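Local coordinates for putative fimbrium tip subunit Fim1C (Bacteroides ovatus, PDB 4EPS), which probably forms part of the tip of a fimbrium, the cell-surface filament through which the bacterium adheres and builds biofilms, at residues A[79-90]-A[142-153]. Residues are numbered along the deposited sequence; the frame is centred on the assembly and turned at random. Where two conformers were deposited one is given.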
# COMPACT_ATOMS: atom_id res chain seq x y z
N TYR A 79 50.27 21.14 -40.58
CA TYR A 79 51.37 20.23 -40.32
C TYR A 79 52.61 20.64 -41.11
O TYR A 79 52.52 21.03 -42.27
CB TYR A 79 51.02 18.76 -40.61
CG TYR A 79 52.20 17.84 -40.38
CD1 TYR A 79 52.58 17.48 -39.09
CD2 TYR A 79 53.01 17.43 -41.44
CE1 TYR A 79 53.71 16.69 -38.86
CE2 TYR A 79 54.15 16.66 -41.22
CZ TYR A 79 54.49 16.28 -39.93
OH TYR A 79 55.59 15.49 -39.70
N ASP A 80 53.76 20.50 -40.45
CA ASP A 80 55.09 20.78 -40.94
C ASP A 80 56.06 19.85 -40.23
O ASP A 80 55.84 19.53 -39.07
CB ASP A 80 55.42 22.26 -40.64
CG ASP A 80 56.79 22.73 -41.08
OD1 ASP A 80 57.24 22.32 -42.18
OD2 ASP A 80 57.39 23.55 -40.36
N ASP A 81 57.14 19.42 -40.92
CA ASP A 81 58.19 18.54 -40.37
C ASP A 81 58.81 19.10 -39.07
O ASP A 81 59.35 18.34 -38.27
CB ASP A 81 59.29 18.30 -41.42
CG ASP A 81 58.99 17.19 -42.42
OD1 ASP A 81 57.78 16.86 -42.60
OD2 ASP A 81 59.95 16.67 -43.04
N ARG A 82 58.72 20.44 -38.87
CA ARG A 82 59.21 21.12 -37.66
C ARG A 82 58.40 20.70 -36.42
O ARG A 82 58.86 20.89 -35.30
CB ARG A 82 59.15 22.64 -37.84
N LEU A 83 57.21 20.10 -36.62
CA LEU A 83 56.36 19.66 -35.50
C LEU A 83 56.76 18.27 -34.99
O LEU A 83 56.29 17.88 -33.93
CB LEU A 83 54.87 19.72 -35.86
CG LEU A 83 54.33 21.11 -36.23
CD1 LEU A 83 52.85 21.06 -36.47
CD2 LEU A 83 54.66 22.16 -35.15
N VAL A 84 57.72 17.57 -35.67
CA VAL A 84 58.21 16.27 -35.18
C VAL A 84 59.01 16.50 -33.89
O VAL A 84 59.86 17.39 -33.84
CB VAL A 84 59.04 15.50 -36.25
CG1 VAL A 84 59.70 14.24 -35.66
CG2 VAL A 84 58.17 15.12 -37.45
N GLY A 85 58.68 15.73 -32.85
CA GLY A 85 59.35 15.81 -31.54
C GLY A 85 58.82 16.91 -30.64
O GLY A 85 59.31 17.08 -29.52
N VAL A 86 57.80 17.65 -31.11
CA VAL A 86 57.21 18.75 -30.34
C VAL A 86 56.24 18.18 -29.28
O VAL A 86 55.50 17.23 -29.55
CB VAL A 86 56.53 19.79 -31.29
CG1 VAL A 86 55.67 20.79 -30.52
CG2 VAL A 86 57.57 20.51 -32.15
N ASN A 87 56.29 18.76 -28.06
CA ASN A 87 55.36 18.42 -26.98
C ASN A 87 54.18 19.39 -27.01
O ASN A 87 54.40 20.60 -26.95
CB ASN A 87 56.08 18.48 -25.63
CG ASN A 87 57.00 17.30 -25.39
OD1 ASN A 87 56.85 16.22 -25.96
ND2 ASN A 87 57.98 17.47 -24.52
N PHE A 88 52.93 18.89 -27.10
CA PHE A 88 51.76 19.77 -27.10
C PHE A 88 51.07 19.69 -25.76
O PHE A 88 51.04 18.63 -25.13
CB PHE A 88 50.75 19.43 -28.24
CG PHE A 88 51.32 19.66 -29.63
CD1 PHE A 88 52.06 18.66 -30.26
CD2 PHE A 88 51.14 20.87 -30.28
CE1 PHE A 88 52.60 18.88 -31.54
CE2 PHE A 88 51.64 21.07 -31.57
CZ PHE A 88 52.38 20.07 -32.18
N TYR A 89 50.50 20.83 -25.32
CA TYR A 89 49.80 20.93 -24.02
C TYR A 89 48.52 21.68 -24.19
O TYR A 89 48.50 22.67 -24.94
CB TYR A 89 50.67 21.69 -22.99
CG TYR A 89 51.99 21.05 -22.67
CD1 TYR A 89 53.12 21.32 -23.43
CD2 TYR A 89 52.12 20.19 -21.59
CE1 TYR A 89 54.35 20.74 -23.14
CE2 TYR A 89 53.35 19.60 -21.28
CZ TYR A 89 54.46 19.89 -22.05
OH TYR A 89 55.67 19.34 -21.74
N ALA A 90 47.48 21.28 -23.47
CA ALA A 90 46.23 22.05 -23.54
C ALA A 90 45.66 22.24 -22.14
O ALA A 90 45.89 21.42 -21.25
CB ALA A 90 45.20 21.37 -24.43
N LEU A 142 51.67 14.48 -31.51
CA LEU A 142 50.88 14.56 -32.72
C LEU A 142 50.80 13.15 -33.34
O LEU A 142 51.80 12.42 -33.34
CB LEU A 142 51.60 15.54 -33.63
CG LEU A 142 50.92 16.06 -34.86
CD1 LEU A 142 49.76 16.97 -34.53
CD2 LEU A 142 51.92 16.86 -35.68
N ILE A 143 49.63 12.77 -33.82
CA ILE A 143 49.39 11.45 -34.43
C ILE A 143 49.05 11.66 -35.90
O ILE A 143 48.21 12.52 -36.20
CB ILE A 143 48.25 10.67 -33.70
CG1 ILE A 143 48.43 10.59 -32.16
CG2 ILE A 143 47.99 9.28 -34.31
CD1 ILE A 143 49.75 10.10 -31.64
N GLY A 144 49.64 10.86 -36.78
CA GLY A 144 49.30 10.96 -38.19
C GLY A 144 50.45 10.87 -39.15
O GLY A 144 51.63 10.88 -38.77
N GLU A 145 50.08 10.82 -40.44
CA GLU A 145 50.97 10.69 -41.58
C GLU A 145 50.20 11.09 -42.85
O GLU A 145 48.97 11.03 -42.87
CB GLU A 145 51.49 9.23 -41.70
CG GLU A 145 50.39 8.17 -41.72
CD GLU A 145 50.78 6.78 -42.17
OE1 GLU A 145 51.87 6.62 -42.77
OE2 GLU A 145 50.00 5.83 -41.90
N ASN A 146 50.96 11.49 -43.89
CA ASN A 146 50.46 11.88 -45.22
C ASN A 146 49.27 12.88 -45.15
O ASN A 146 48.14 12.55 -45.54
CB ASN A 146 50.08 10.62 -46.04
CG ASN A 146 51.13 9.53 -46.04
OD1 ASN A 146 52.31 9.76 -46.34
ND2 ASN A 146 50.71 8.32 -45.71
N GLY A 147 49.53 14.06 -44.60
CA GLY A 147 48.55 15.14 -44.48
C GLY A 147 47.34 14.98 -43.56
O GLY A 147 46.49 15.89 -43.56
N ASN A 148 47.22 13.85 -42.79
CA ASN A 148 46.10 13.61 -41.87
C ASN A 148 46.64 13.51 -40.42
O ASN A 148 47.14 12.46 -40.02
CB ASN A 148 45.35 12.33 -42.27
CG ASN A 148 44.12 12.01 -41.44
OD1 ASN A 148 43.60 12.84 -40.69
ND2 ASN A 148 43.60 10.80 -41.59
N TYR A 149 46.55 14.61 -39.67
CA TYR A 149 47.10 14.69 -38.32
C TYR A 149 46.08 15.13 -37.31
O TYR A 149 45.13 15.85 -37.63
CB TYR A 149 48.31 15.65 -38.32
CG TYR A 149 49.46 15.17 -39.18
CD1 TYR A 149 49.50 15.48 -40.54
CD2 TYR A 149 50.49 14.42 -38.65
CE1 TYR A 149 50.54 15.01 -41.35
CE2 TYR A 149 51.55 13.98 -39.44
CZ TYR A 149 51.57 14.28 -40.79
OH TYR A 149 52.62 13.86 -41.58
N SER A 150 46.25 14.65 -36.08
CA SER A 150 45.36 14.98 -34.99
C SER A 150 46.11 15.09 -33.68
O SER A 150 47.17 14.47 -33.51
CB SER A 150 44.25 13.95 -34.87
OG SER A 150 44.75 12.67 -34.52
N LEU A 151 45.58 15.93 -32.80
CA LEU A 151 46.01 16.12 -31.42
C LEU A 151 44.87 15.72 -30.56
O LEU A 151 43.79 16.32 -30.68
CB LEU A 151 46.41 17.57 -31.14
CG LEU A 151 47.79 17.99 -31.51
CD1 LEU A 151 47.92 19.49 -31.31
CD2 LEU A 151 48.85 17.21 -30.68
N SER A 152 45.04 14.67 -29.76
CA SER A 152 43.95 14.19 -28.91
C SER A 152 44.41 14.28 -27.46
O SER A 152 45.30 13.54 -27.03
CB SER A 152 43.54 12.78 -29.33
OG SER A 152 42.46 12.31 -28.55
N PHE A 153 43.87 15.27 -26.75
CA PHE A 153 44.26 15.56 -25.38
C PHE A 153 43.41 14.84 -24.36
O PHE A 153 42.18 14.74 -24.52
CB PHE A 153 44.16 17.06 -25.10
CG PHE A 153 45.13 17.91 -25.89
CD1 PHE A 153 46.46 18.01 -25.50
CD2 PHE A 153 44.72 18.55 -27.06
CE1 PHE A 153 47.36 18.78 -26.24
CE2 PHE A 153 45.64 19.32 -27.80
CZ PHE A 153 46.95 19.41 -27.39
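Y79 lays its ring flat over that of Y149 in a face-to-face stack, the centroids 3.7 Å apart and the planes only 7° from parallel. The rings are slid so that Y149 CZ lies over the centre of Y79 and OH over its CE2 side, 3.2 Å from Y79 CE2. A chi1 of 178° turns the Y79 ring away from its own backbone N and across to the hairpin whose type I' turn runs from E145 to N148. At the edge of the Y79 ring, L142 CD2 approaches to 3.5 Å from Y79 CD1. Shortening Y149 to an alanine is likely to strip the Y79 ring of its stacking partner and leave a gap beneath that face. Further along, L151 lays CD1 over one face of F88, with CD2 3.5 Å from F88 CD1, while V86 CG1 sits against the opposite face. A90 CB sits almost directly above the centre of the F153 ring, 3.6 Å from the centroid, a CH-pi contact. No hydrogen bond joins the two segments: this is partly buried apolar and aromatic packing that sets the loop at Y79 and strand 87-90 against the hairpin of 142-153, within the fimbrillin-like region; the axes of strands 87-90 and 148-153 cross at 51°. Strand 135-145 pairs antiparallel with both 87-92, where F88 bonds to T140 through the backbone, and 148-174; L48 and A50 of strand 45-52 lie against F153 and F88, and L15 of strand 14-19 meets L151.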